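Local coordinates for protein serine--tRNA ligase, cytoplasmic (Candida albicans, PDB 3QO8) that attaches serine to tRNA(Ser) in two steps, activating the amino acid with ATP to Ser-AMP and passing it to the acceptor end of the tRNA, at residues C414-Y419 against D423-P428; V430-K433 against P439-I442; E156-L159 against G163-P166; I192-S197 against Y327-L332; P139-A144 against F360-K365. All coordinates share one frame; numbering follows the deposited sequence.

Interaction 1 (C414-Y419 against D423-P428). With SSA (5'-O-(N-(L-seryl)-sulfamoyl)adenosine), chain D.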
# COMPACT_ATOMS: atom_id res chain seq x y z
N CYS A 414 6.29 14.40 16.10
CA CYS A 414 6.31 15.76 16.67
C CYS A 414 5.43 15.85 17.93
O CYS A 414 5.80 16.47 18.94
CB CYS A 414 5.83 16.77 15.64
SG CYS A 414 6.08 18.47 16.18
N ILE A 415 4.25 15.24 17.85
CA ILE A 415 3.37 15.15 18.99
C ILE A 415 4.05 14.46 20.17
O ILE A 415 4.00 14.94 21.30
CB ILE A 415 2.07 14.39 18.61
CG1 ILE A 415 1.21 15.27 17.69
CG2 ILE A 415 1.30 13.98 19.88
CD1 ILE A 415 0.06 14.56 17.02
N LEU A 416 4.67 13.32 19.90
CA LEU A 416 5.34 12.57 20.96
C LEU A 416 6.34 13.44 21.71
O LEU A 416 6.38 13.44 22.95
CB LEU A 416 6.06 11.35 20.39
CG LEU A 416 5.14 10.27 19.79
CD1 LEU A 416 5.95 9.17 19.14
CD2 LEU A 416 4.21 9.69 20.84
N GLU A 417 7.18 14.19 21.00
CA GLU A 417 8.19 14.96 21.72
C GLU A 417 7.56 16.13 22.47
O GLU A 417 8.01 16.48 23.56
CB GLU A 417 9.34 15.42 20.80
CG GLU A 417 10.12 14.26 20.20
CD GLU A 417 11.47 14.66 19.63
OE1 GLU A 417 11.83 15.85 19.68
OE2 GLU A 417 12.18 13.76 19.13
N ASN A 418 6.49 16.70 21.91
CA ASN A 418 5.87 17.88 22.53
C ASN A 418 4.78 17.59 23.57
O ASN A 418 4.35 18.50 24.28
CB ASN A 418 5.34 18.82 21.44
CG ASN A 418 6.44 19.64 20.79
OD1 ASN A 418 7.06 20.47 21.45
ND2 ASN A 418 6.70 19.40 19.50
N TYR A 419 4.33 16.35 23.66
CA TYR A 419 3.23 16.01 24.56
C TYR A 419 3.68 15.04 25.63
O TYR A 419 2.86 14.56 26.42
CB TYR A 419 2.00 15.49 23.80
CG TYR A 419 1.12 16.60 23.26
CD1 TYR A 419 1.45 17.27 22.09
CD2 TYR A 419 -0.04 16.97 23.94
CE1 TYR A 419 0.64 18.30 21.60
CE2 TYR A 419 -0.86 18.00 23.45
CZ TYR A 419 -0.50 18.66 22.28
OH TYR A 419 -1.29 19.69 21.79
N ASP A 423 5.52 10.60 33.25
CA ASP A 423 4.86 9.30 33.37
C ASP A 423 4.10 8.86 32.12
O ASP A 423 3.45 7.81 32.11
CB ASP A 423 3.90 9.32 34.57
CG ASP A 423 2.98 10.55 34.57
OD1 ASP A 423 1.94 10.52 35.27
OD2 ASP A 423 3.29 11.53 33.86
N GLY A 424 4.14 9.66 31.07
CA GLY A 424 3.52 9.25 29.82
C GLY A 424 3.23 10.36 28.83
O GLY A 424 3.94 11.35 28.78
N LEU A 425 2.18 10.17 28.03
CA LEU A 425 1.87 11.08 26.92
C LEU A 425 0.50 11.72 27.08
O LEU A 425 -0.51 11.02 27.20
CB LEU A 425 1.87 10.31 25.59
CG LEU A 425 1.62 11.21 24.38
CD1 LEU A 425 2.91 11.97 24.06
CD2 LEU A 425 1.13 10.41 23.16
N VAL A 426 0.45 13.05 27.08
CA VAL A 426 -0.83 13.75 27.02
C VAL A 426 -1.38 13.65 25.58
O VAL A 426 -0.66 13.82 24.62
CB VAL A 426 -0.66 15.23 27.44
CG1 VAL A 426 -1.91 16.04 27.11
CG2 VAL A 426 -0.33 15.33 28.93
N ILE A 427 -2.67 13.34 25.43
CA ILE A 427 -3.27 13.26 24.10
C ILE A 427 -3.73 14.66 23.67
O ILE A 427 -4.49 15.31 24.39
CB ILE A 427 -4.48 12.29 24.08
CG1 ILE A 427 -4.06 10.87 24.52
CG2 ILE A 427 -5.16 12.28 22.72
CD1 ILE A 427 -3.06 10.18 23.61
N PRO A 428 -3.28 15.13 22.50
CA PRO A 428 -3.73 16.46 22.06
C PRO A 428 -5.26 16.56 22.09
O PRO A 428 -5.95 15.66 21.61
CB PRO A 428 -3.21 16.54 20.62
CG PRO A 428 -1.94 15.69 20.66
CD PRO A 428 -2.25 14.56 21.61
N10 SSA D . -5.91 28.95 22.81
CA SSA D . -6.18 27.75 23.57
CB SSA D . -7.31 26.98 22.90
OG SSA D . -7.55 25.75 23.59
C9 SSA D . -4.94 26.90 23.62
O9 SSA D . -4.92 25.86 24.26
N8 SSA D . -3.88 27.34 22.94
S1 SSA D . -2.56 26.45 22.77
O1S SSA D . -1.73 27.02 21.75
O2S SSA D . -1.85 26.39 24.02
O5' SSA D . -2.98 25.02 22.38
C5' SSA D . -3.29 24.67 21.03
C4' SSA D . -4.05 23.35 21.04
O4' SSA D . -3.17 22.26 21.33
C3' SSA D . -5.12 23.33 22.12
O3' SSA D . -6.40 23.66 21.57
C2' SSA D . -5.12 21.91 22.64
O2' SSA D . -6.11 21.14 21.96
C1' SSA D . -3.75 21.37 22.29
N9 SSA D . -2.96 21.34 23.55
C8 SSA D . -1.99 22.20 23.91
N7 SSA D . -1.54 21.84 25.14
C5 SSA D . -2.24 20.75 25.54
C6 SSA D . -2.22 19.95 26.67
N6 SSA D . -1.36 20.20 27.69
N1 SSA D . -3.08 18.92 26.75
C2 SSA D . -3.94 18.65 25.76
N3 SSA D . -3.98 19.40 24.65
C4 SSA D . -3.14 20.45 24.53
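The backbone N of V426 donates to the carbonyl O of Y419 over 2.9 Å at 157°, tying Y419 of helix 408-419 to strand 424-426. The helix and strand segments run at 102° to each other. Beside this bond the Y419 ring takes a CH-pi contact: P428 CG stands 3.6 Å from its centroid, almost on the ring normal. P428 CG also meets I415 CG2 at 3.7 Å, wedging the proline between ring and helix. With Y419 CG anti to the carbonyl carbon (chi1 -84°), the ring reaches past V426, whose O is buried without a partner in the model. L425 packs on both Y419 and L416, its CD1 lying 3.6 Å from Y419 CB and its CD2 3.9 Å from L416 CD2. The Y419 hydroxyl hydrogen-bonds to L330 O next to the adenosine part of a bound seryl-sulfamoyl adenosine, separate from the copy about 12 Å from the I415 side chain. Strand 424-426 lies between strands 420-421 and 441-443 in a small antiparallel sheet, and helix 154-160 packs V157 and L158 on L416.

Interaction 2 (V430-K433 against P439-I442). With SSA (5'-O-(N-(L-seryl)-sulfamoyl)adenosine), chain D.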
# COMPACT_ATOMS: atom_id res chain seq x y z
N VAL A 430 -7.70 18.04 20.43
CA VAL A 430 -8.48 17.86 19.20
C VAL A 430 -8.53 16.42 18.70
O VAL A 430 -9.40 16.09 17.92
CB VAL A 430 -7.99 18.75 18.03
CG1 VAL A 430 -8.01 20.21 18.42
CG2 VAL A 430 -6.60 18.31 17.58
N LEU A 431 -7.59 15.57 19.13
CA LEU A 431 -7.56 14.19 18.64
C LEU A 431 -8.38 13.25 19.52
O LEU A 431 -8.72 12.14 19.10
CB LEU A 431 -6.11 13.67 18.56
CG LEU A 431 -5.19 14.37 17.56
CD1 LEU A 431 -3.80 13.75 17.58
CD2 LEU A 431 -5.78 14.31 16.14
N ARG A 432 -8.68 13.68 20.74
CA ARG A 432 -9.31 12.81 21.73
C ARG A 432 -10.59 12.14 21.25
O ARG A 432 -10.82 10.96 21.53
CB ARG A 432 -9.55 13.56 23.04
CG ARG A 432 -8.26 13.83 23.79
CD ARG A 432 -8.41 14.82 24.96
NE ARG A 432 -7.09 15.27 25.40
CZ ARG A 432 -6.88 16.10 26.41
NH1 ARG A 432 -7.91 16.59 27.09
NH2 ARG A 432 -5.63 16.45 26.74
N LYS A 433 -11.41 12.88 20.52
CA LYS A 433 -12.70 12.36 20.11
C LYS A 433 -12.54 11.27 19.06
O LYS A 433 -13.49 10.52 18.80
CB LYS A 433 -13.62 13.48 19.59
CG LYS A 433 -13.23 14.02 18.22
CD LYS A 433 -14.18 15.11 17.75
CE LYS A 433 -14.89 14.71 16.46
NZ LYS A 433 -15.80 13.53 16.61
N PRO A 439 -9.21 9.14 25.63
CA PRO A 439 -8.25 9.35 26.72
C PRO A 439 -7.65 10.75 26.66
O PRO A 439 -7.45 11.29 25.58
CB PRO A 439 -7.17 8.30 26.45
CG PRO A 439 -7.26 8.04 24.97
CD PRO A 439 -8.73 8.15 24.65
N GLU A 440 -7.35 11.34 27.82
CA GLU A 440 -6.68 12.62 27.85
C GLU A 440 -5.17 12.41 28.01
O GLU A 440 -4.37 13.33 27.80
CB GLU A 440 -7.21 13.48 29.01
CG GLU A 440 -8.70 13.76 28.95
CD GLU A 440 -9.21 14.40 30.23
OE1 GLU A 440 -8.52 14.26 31.26
OE2 GLU A 440 -10.29 15.04 30.21
N PHE A 441 -4.80 11.20 28.40
CA PHE A 441 -3.43 10.88 28.78
C PHE A 441 -3.26 9.38 28.68
O PHE A 441 -4.18 8.64 29.01
CB PHE A 441 -3.16 11.33 30.22
CG PHE A 441 -1.89 10.77 30.82
CD1 PHE A 441 -0.66 11.41 30.63
CD2 PHE A 441 -1.92 9.63 31.61
CE1 PHE A 441 0.51 10.90 31.19
CE2 PHE A 441 -0.75 9.12 32.18
CZ PHE A 441 0.46 9.76 31.98
N ILE A 442 -2.11 8.93 28.20
CA ILE A 442 -1.81 7.51 28.20
C ILE A 442 -0.46 7.26 28.85
O ILE A 442 0.52 7.96 28.57
CB ILE A 442 -1.90 6.90 26.79
CG1 ILE A 442 -0.89 7.54 25.84
CG2 ILE A 442 -3.33 7.04 26.23
CD1 ILE A 442 -0.87 6.88 24.42
N10 SSA D . -5.91 28.95 22.81
CA SSA D . -6.18 27.75 23.57
CB SSA D . -7.31 26.98 22.90
OG SSA D . -7.55 25.75 23.59
C9 SSA D . -4.94 26.90 23.62
O9 SSA D . -4.92 25.86 24.26
N8 SSA D . -3.88 27.34 22.94
S1 SSA D . -2.56 26.45 22.77
O1S SSA D . -1.73 27.02 21.75
O2S SSA D . -1.85 26.39 24.02
O5' SSA D . -2.98 25.02 22.38
C5' SSA D . -3.29 24.67 21.03
C4' SSA D . -4.05 23.35 21.04
O4' SSA D . -3.17 22.26 21.33
C3' SSA D . -5.12 23.33 22.12
O3' SSA D . -6.40 23.66 21.57
C2' SSA D . -5.12 21.91 22.64
O2' SSA D . -6.11 21.14 21.96
C1' SSA D . -3.75 21.37 22.29
N9 SSA D . -2.96 21.34 23.55
C8 SSA D . -1.99 22.20 23.91
N7 SSA D . -1.54 21.84 25.14
C5 SSA D . -2.24 20.75 25.54
C6 SSA D . -2.22 19.95 26.67
N6 SSA D . -1.36 20.20 27.69
N1 SSA D . -3.08 18.92 26.75
C2 SSA D . -3.94 18.65 25.76
N3 SSA D . -3.98 19.40 24.65
C4 SSA D . -3.14 20.45 24.53
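The aliphatic stem of E440 lies over one face of the R432 guanidinium. E440 CB sits over the centre of that face, 3.7 Å from R432 CZ, and E440 CG comes within 3.5 Å of R432 NH1. The arginine is extended from CG to NE, which carries its flat end alongside the start of strand 441-443. Its own aliphatic part touches P439, the residue before E440: R432 CG packs 3.2 Å from P439 O, a carbonyl oxygen buried here with no partner in the model. The charged groups attract each other only loosely. E440 OE2 is 4.2 Å from R432 NH1 and well out of the guanidinium plane, the carboxylate and guanidinium planes being 40° apart, and no N-H is aimed at it. R432 NE donates to I427 O in the connection that follows strand 424-426, while NH2 lies close to the adenine of a bound seryl-sulfamoyl adenosine. The chemistry thus separates two tasks: the bond to I427 O would restrict rotation of the guanidinium, and E440 meets it through its aliphatic stem, with a nearby negative charge that may lend some electrostatic stabilisation to an arginine of the ligand pocket.

Interaction 3 (E156-L159 against G163-P166)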
# COMPACT_ATOMS: atom_id res chain seq x y z
N GLU A 156 11.84 7.04 21.42
CA GLU A 156 11.86 6.58 22.81
C GLU A 156 10.49 6.69 23.46
O GLU A 156 10.04 5.77 24.15
CB GLU A 156 12.90 7.39 23.61
CG GLU A 156 14.34 6.95 23.32
CD GLU A 156 15.40 7.90 23.87
OE1 GLU A 156 15.15 9.12 23.92
OE2 GLU A 156 16.50 7.44 24.26
N VAL A 157 9.83 7.82 23.26
CA VAL A 157 8.45 7.96 23.73
C VAL A 157 7.58 6.84 23.17
O VAL A 157 6.90 6.15 23.91
CB VAL A 157 7.86 9.31 23.33
CG1 VAL A 157 6.38 9.41 23.74
CG2 VAL A 157 8.69 10.46 23.96
N LEU A 158 7.63 6.65 21.86
CA LEU A 158 6.76 5.66 21.23
C LEU A 158 7.06 4.26 21.76
O LEU A 158 6.15 3.47 21.95
CB LEU A 158 6.89 5.69 19.71
CG LEU A 158 5.81 4.97 18.88
CD1 LEU A 158 4.38 5.37 19.30
CD2 LEU A 158 6.05 5.26 17.40
N LEU A 159 8.33 3.97 22.00
CA LEU A 159 8.68 2.68 22.59
C LEU A 159 8.13 2.55 24.02
O LEU A 159 7.57 1.52 24.38
CB LEU A 159 10.20 2.48 22.59
CG LEU A 159 10.67 1.05 22.80
CD1 LEU A 159 10.19 0.19 21.64
CD2 LEU A 159 12.18 0.99 22.93
N GLY A 163 3.89 1.66 21.52
CA GLY A 163 3.06 2.12 20.41
C GLY A 163 3.57 1.74 19.04
O GLY A 163 2.96 2.07 18.02
N TYR A 164 4.72 1.08 18.98
CA TYR A 164 5.20 0.56 17.71
C TYR A 164 6.24 -0.51 17.96
O TYR A 164 6.68 -0.69 19.09
CB TYR A 164 5.73 1.67 16.78
CG TYR A 164 7.20 2.02 16.89
CD1 TYR A 164 7.98 2.14 15.74
CD2 TYR A 164 7.81 2.28 18.12
CE1 TYR A 164 9.32 2.48 15.81
CE2 TYR A 164 9.17 2.63 18.20
CZ TYR A 164 9.92 2.72 17.03
OH TYR A 164 11.26 3.05 17.06
N ASP A 165 6.59 -1.25 16.91
CA ASP A 165 7.53 -2.34 17.02
C ASP A 165 8.53 -2.29 15.87
O ASP A 165 8.28 -2.85 14.80
CB ASP A 165 6.79 -3.68 17.00
CG ASP A 165 7.60 -4.79 17.62
OD1 ASP A 165 8.84 -4.82 17.43
OD2 ASP A 165 6.99 -5.63 18.31
N PRO A 166 9.66 -1.62 16.08
CA PRO A 166 10.67 -1.56 15.02
C PRO A 166 11.46 -2.86 14.91
O PRO A 166 11.96 -3.18 13.84
CB PRO A 166 11.60 -0.43 15.48
CG PRO A 166 11.48 -0.43 16.99
CD PRO A 166 10.02 -0.79 17.25
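L158 and G163 are joined across the connection between helix 154-160 and the weakly bonded strand 164-165. G163 N donates to L158 O over 2.9 Å, nearly straight at 164°, so the chain leaves the helix by a bond five residues back. Next to it the L158 side chain lies against the Y164 ring, crossing it at about a right angle: L158 CG is 3.4 Å from Y164 CD2, and L158 CD2 makes a CH-pi contact 3.9 Å from the Y164 ring centroid. The opposite face of the ring is covered by P166 CD, 3.4 Å above its plane, so L158 and P166 hold the tyrosine between them. L159 adds its backbone N at the ring edge. Further out, strand 179-181 pairs with G163 and D165, and D165, at the N-cap of helix 166-173, forms a salt bridge with R168. On the helix side L416 packs against L158. The other branch of L158, CD1, lies 3.7 Å from G163 CA.

Interaction 4 (I192-S197 against Y327-L332). With SSA (5'-O-(N-(L-seryl)-sulfamoyl)adenosine), chain D.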
# COMPACT_ATOMS: atom_id res chain seq x y z
N ILE A 192 -5.44 10.85 10.60
CA ILE A 192 -6.07 10.68 9.30
C ILE A 192 -7.50 11.24 9.31
O ILE A 192 -7.89 12.01 8.43
CB ILE A 192 -6.10 9.20 8.90
CG1 ILE A 192 -4.68 8.69 8.61
CG2 ILE A 192 -7.01 8.99 7.71
CD1 ILE A 192 -4.56 7.16 8.61
N ASN A 193 -8.28 10.87 10.31
CA ASN A 193 -9.69 11.30 10.38
C ASN A 193 -9.89 12.76 10.76
O ASN A 193 -10.77 13.46 10.23
CB ASN A 193 -10.48 10.38 11.30
CG ASN A 193 -10.64 9.00 10.71
OD1 ASN A 193 -11.02 8.86 9.55
ND2 ASN A 193 -10.33 7.98 11.48
N TYR A 194 -9.06 13.24 11.68
CA TYR A 194 -9.10 14.66 12.01
C TYR A 194 -8.74 15.49 10.77
O TYR A 194 -9.44 16.44 10.42
CB TYR A 194 -8.18 14.99 13.20
CG TYR A 194 -8.09 16.47 13.48
CD1 TYR A 194 -9.24 17.26 13.53
CD2 TYR A 194 -6.86 17.10 13.65
CE1 TYR A 194 -9.17 18.62 13.77
CE2 TYR A 194 -6.77 18.46 13.89
CZ TYR A 194 -7.94 19.21 13.95
OH TYR A 194 -7.87 20.56 14.19
N GLY A 195 -7.67 15.09 10.09
CA GLY A 195 -7.24 15.76 8.87
C GLY A 195 -8.32 15.81 7.80
O GLY A 195 -8.52 16.86 7.17
N LEU A 196 -9.00 14.69 7.56
CA LEU A 196 -10.10 14.66 6.59
C LEU A 196 -11.24 15.56 7.02
O LEU A 196 -11.81 16.31 6.22
CB LEU A 196 -10.62 13.23 6.39
CG LEU A 196 -9.67 12.30 5.63
CD1 LEU A 196 -10.18 10.85 5.64
CD2 LEU A 196 -9.51 12.80 4.19
N SER A 197 -11.59 15.49 8.30
CA SER A 197 -12.71 16.28 8.83
C SER A 197 -12.37 17.76 8.75
O SER A 197 -13.21 18.58 8.35
CB SER A 197 -13.00 15.89 10.28
OG SER A 197 -14.09 16.62 10.79
N TYR A 327 -1.67 22.81 12.39
CA TYR A 327 -0.64 22.62 13.42
C TYR A 327 -0.88 23.47 14.65
O TYR A 327 -0.58 23.05 15.78
CB TYR A 327 0.79 22.76 12.84
CG TYR A 327 1.00 21.59 11.93
CD1 TYR A 327 1.32 20.35 12.44
CD2 TYR A 327 0.76 21.70 10.56
CE1 TYR A 327 1.44 19.25 11.61
CE2 TYR A 327 0.88 20.60 9.73
CZ TYR A 327 1.22 19.38 10.26
OH TYR A 327 1.32 18.27 9.44
N GLN A 328 -1.45 24.65 14.46
CA GLN A 328 -1.82 25.46 15.61
C GLN A 328 -2.84 24.71 16.46
O GLN A 328 -2.78 24.75 17.70
CB GLN A 328 -2.39 26.80 15.16
CG GLN A 328 -1.35 27.70 14.58
CD GLN A 328 -1.90 29.06 14.27
OE1 GLN A 328 -2.91 29.47 14.83
NE2 GLN A 328 -1.25 29.78 13.36
N SER A 329 -3.76 24.02 15.80
CA SER A 329 -4.83 23.29 16.49
C SER A 329 -4.27 22.11 17.29
O SER A 329 -4.89 21.65 18.24
CB SER A 329 -5.89 22.82 15.49
OG SER A 329 -5.54 21.58 14.90
N LEU A 330 -3.09 21.64 16.90
CA LEU A 330 -2.42 20.57 17.64
C LEU A 330 -1.44 21.12 18.67
O LEU A 330 -0.83 20.36 19.41
CB LEU A 330 -1.67 19.64 16.68
CG LEU A 330 -2.53 18.77 15.76
CD1 LEU A 330 -1.70 18.19 14.61
CD2 LEU A 330 -3.17 17.67 16.59
N GLY A 331 -1.29 22.45 18.70
CA GLY A 331 -0.41 23.08 19.66
C GLY A 331 1.07 22.81 19.41
O GLY A 331 1.87 22.72 20.35
N LEU A 332 1.45 22.70 18.15
CA LEU A 332 2.84 22.37 17.81
C LEU A 332 3.55 23.63 17.30
O LEU A 332 3.11 24.22 16.31
CB LEU A 332 2.89 21.23 16.76
CG LEU A 332 2.19 19.93 17.16
CD1 LEU A 332 2.18 18.88 16.03
CD2 LEU A 332 2.82 19.33 18.42
N10 SSA D . -5.91 28.95 22.81
CA SSA D . -6.18 27.75 23.57
CB SSA D . -7.31 26.98 22.90
OG SSA D . -7.55 25.75 23.59
C9 SSA D . -4.94 26.90 23.62
O9 SSA D . -4.92 25.86 24.26
N8 SSA D . -3.88 27.34 22.94
S1 SSA D . -2.56 26.45 22.77
O1S SSA D . -1.73 27.02 21.75
O2S SSA D . -1.85 26.39 24.02
O5' SSA D . -2.98 25.02 22.38
C5' SSA D . -3.29 24.67 21.03
C4' SSA D . -4.05 23.35 21.04
O4' SSA D . -3.17 22.26 21.33
C3' SSA D . -5.12 23.33 22.12
O3' SSA D . -6.40 23.66 21.57
C2' SSA D . -5.12 21.91 22.64
O2' SSA D . -6.11 21.14 21.96
C1' SSA D . -3.75 21.37 22.29
N9 SSA D . -2.96 21.34 23.55
C8 SSA D . -1.99 22.20 23.91
N7 SSA D . -1.54 21.84 25.14
C5 SSA D . -2.24 20.75 25.54
C6 SSA D . -2.22 19.95 26.67
N6 SSA D . -1.36 20.20 27.69
N1 SSA D . -3.08 18.92 26.75
C2 SSA D . -3.94 18.65 25.76
N3 SSA D . -3.98 19.40 24.65
C4 SSA D . -3.14 20.45 24.53
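A Schellman motif closes helix 312-329, and S329, in its last turn, turns its hydroxyl to Y194 of helix 183-200, the long interface helix consistent with motif 1 of class II synthetases. Y194 OH and S329 OG lie 2.6 Å apart, a close hydroxyl pair. S329 OG lies at the edge of the tyrosine ring, in its plane. Y194 gets there because its CG is anti to the backbone N (chi1 174°), which throws the ring out from the helix over a backbone gap of 10.5 Å between Y194 CA and L330 CA. The serine hydroxyl occupies the position between its own N and carbonyl carbon, from where it also bonds F326 O, and the F326 ring meets that of Y194 with planes about 25° apart. The cap itself rests on L332 N to Y327 O at 3.1 Å and G331 N to Q328 O at 2.9 Å, with positive phi at G331. That turn borders the ribose of a bound seryl-sulfamoyl adenosine, G331 N lying 3.2 Å from SSA O4'. The adjacent N193 bonds through OD1 to Q189 of the second subunit. The polar link between the two segments thus rests on one close pair of hydroxyls, and the bond to F326 O ties the serine back to its own helix and probably limits its rotation.

Interaction 5 (P139-A144 against F360-K365)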
# COMPACT_ATOMS: atom_id res chain seq x y z
N PRO A 139 11.30 28.21 21.68
CA PRO A 139 11.69 26.85 21.29
C PRO A 139 12.93 26.42 22.08
O PRO A 139 13.96 27.06 21.96
CB PRO A 139 12.05 27.01 19.81
CG PRO A 139 11.44 28.32 19.38
CD PRO A 139 11.48 29.18 20.59
N GLU A 140 12.80 25.38 22.89
CA GLU A 140 13.94 24.84 23.63
C GLU A 140 13.68 23.38 23.97
O GLU A 140 12.77 22.78 23.40
CB GLU A 140 14.23 25.66 24.89
CG GLU A 140 13.03 25.86 25.81
CD GLU A 140 13.37 26.71 27.04
OE1 GLU A 140 12.48 27.44 27.53
OE2 GLU A 140 14.52 26.64 27.52
N GLN A 141 14.45 22.81 24.89
CA GLN A 141 14.30 21.38 25.17
C GLN A 141 13.17 21.10 26.15
O GLN A 141 13.36 20.43 27.17
CB GLN A 141 15.62 20.76 25.66
CG GLN A 141 15.64 19.24 25.40
CD GLN A 141 16.87 18.54 25.96
OE1 GLN A 141 17.86 19.18 26.33
NE2 GLN A 141 16.81 17.21 26.03
N ILE A 142 11.99 21.62 25.85
CA ILE A 142 10.83 21.54 26.71
C ILE A 142 9.64 21.16 25.83
O ILE A 142 9.40 21.79 24.80
CB ILE A 142 10.52 22.91 27.37
CG1 ILE A 142 11.67 23.38 28.27
CG2 ILE A 142 9.18 22.86 28.12
CD1 ILE A 142 11.83 22.59 29.53
N ALA A 143 8.89 20.14 26.24
CA ALA A 143 7.70 19.73 25.50
C ALA A 143 6.70 20.88 25.50
O ALA A 143 6.27 21.34 26.55
CB ALA A 143 7.09 18.49 26.13
N ALA A 144 6.33 21.36 24.31
CA ALA A 144 5.53 22.58 24.22
C ALA A 144 4.18 22.50 24.94
O ALA A 144 3.74 23.47 25.57
CB ALA A 144 5.35 23.00 22.76
N PHE A 360 13.18 17.59 21.70
CA PHE A 360 14.28 16.73 22.12
C PHE A 360 15.45 16.94 21.18
O PHE A 360 16.58 17.09 21.62
CB PHE A 360 13.91 15.24 22.12
CG PHE A 360 15.10 14.35 22.41
CD1 PHE A 360 15.48 14.10 23.72
CD2 PHE A 360 15.86 13.82 21.38
CE1 PHE A 360 16.60 13.31 24.00
CE2 PHE A 360 16.98 13.03 21.65
CZ PHE A 360 17.35 12.78 22.97
N GLN A 361 15.16 16.94 19.89
CA GLN A 361 16.16 17.16 18.85
C GLN A 361 16.69 18.58 18.98
O GLN A 361 17.80 18.88 18.57
CB GLN A 361 15.50 16.98 17.48
CG GLN A 361 14.54 15.77 17.39
CD GLN A 361 15.30 14.45 17.24
OE1 GLN A 361 16.31 14.39 16.53
NE2 GLN A 361 14.82 13.40 17.91
N GLN A 362 15.86 19.44 19.55
CA GLN A 362 16.09 20.87 19.58
C GLN A 362 16.33 21.43 18.17
O GLN A 362 17.26 22.19 17.95
CB GLN A 362 17.26 21.22 20.53
CG GLN A 362 17.05 20.75 21.97
CD GLN A 362 18.31 20.89 22.82
OE1 GLN A 362 18.71 22.00 23.17
NE2 GLN A 362 18.94 19.76 23.15
N GLU A 363 15.48 21.03 17.23
CA GLU A 363 15.58 21.50 15.85
C GLU A 363 14.19 21.59 15.25
O GLU A 363 13.31 20.82 15.62
CB GLU A 363 16.36 20.50 15.00
CG GLU A 363 17.78 20.26 15.43
CD GLU A 363 18.44 19.18 14.60
OE1 GLU A 363 17.88 18.82 13.54
OE2 GLU A 363 19.51 18.67 15.02
N TYR A 364 14.02 22.51 14.32
CA TYR A 364 12.85 22.52 13.46
C TYR A 364 13.01 21.44 12.41
O TYR A 364 14.06 21.33 11.78
CB TYR A 364 12.73 23.87 12.76
CG TYR A 364 12.24 24.99 13.65
CD1 TYR A 364 10.90 25.05 14.04
CD2 TYR A 364 13.09 26.01 14.06
CE1 TYR A 364 10.43 26.08 14.83
CE2 TYR A 364 12.64 27.05 14.86
CZ TYR A 364 11.30 27.08 15.24
OH TYR A 364 10.82 28.09 16.01
N LYS A 365 11.96 20.65 12.20
CA LYS A 365 11.98 19.57 11.20
C LYS A 365 10.81 19.69 10.25
O LYS A 365 9.69 19.94 10.66
CB LYS A 365 11.91 18.20 11.87
CG LYS A 365 12.93 17.99 12.99
CD LYS A 365 14.29 17.67 12.43
CE LYS A 365 14.53 16.17 12.43
NZ LYS A 365 15.91 15.85 11.96
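Q141 and F360 bring the two segments closest, with CA atoms 5.6 Å apart, as the run from P139 to Q141 passes the chain from F360 to Y364 in nearly antiparallel direction, 156° between them. The two backbones make no hydrogen bond to each other. Q141 is the centre of an inverse gamma turn, with a weak bond from I142 N to E140 O of 2.8 Å, and Q362 has left-handed backbone angles just ahead of strand 363-372. The Q141 and Q362 side chains cross at a slant with their amide planes only 13° apart. Q141 OE1 is 3.4 Å from Q362 NE2, but the angle is too poor for a hydrogen bond, and the contact is carried as much by the aliphatic parts, Q141 CB lying 3.9 Å from Q362 CD. Q141 NE2 is instead held by A150 O and passes 4.1 Å from F360 CD1, amide and ring being almost perpendicular. At the far end P139 CG packs 3.4 Å from Y364 OH, while the Y364 ring meets W357 edge-to-face. The same tryptophan donates from NE1 to E140 O, so it braces both segments. Q362 and E363 together oppose F358, a G1 beta bulge at the turn between antiparallel strands 350-358 and 363-372 of the class II catalytic sheet; farther along the latter strand, E366 and S369 bind magnesium.

Along the chain interaction 5 opens first and encloses interactions 3 and 4, and interactions 1 and 2 follow in series. Interaction 1 is the hub, its centre 10 to 14 Å from all the others and in touch with each. It shares a three-stranded antiparallel sheet with interaction 2, where strands 424-426 and 441-443 are neighbours, while helix 408-419 packs on interaction 3 through L416 and bonds to interaction 5 through E417. Interactions 1, 2 and 4 converge on one bound seryl-sulfamoyl adenosine, so helix 408-419, the segments after it and the cap of helix 312-329 contribute to this pocket, along with E134 and A145. The widest separations, 22 Å between centres, are those of interactions 2 and 5 and of 3 and 4.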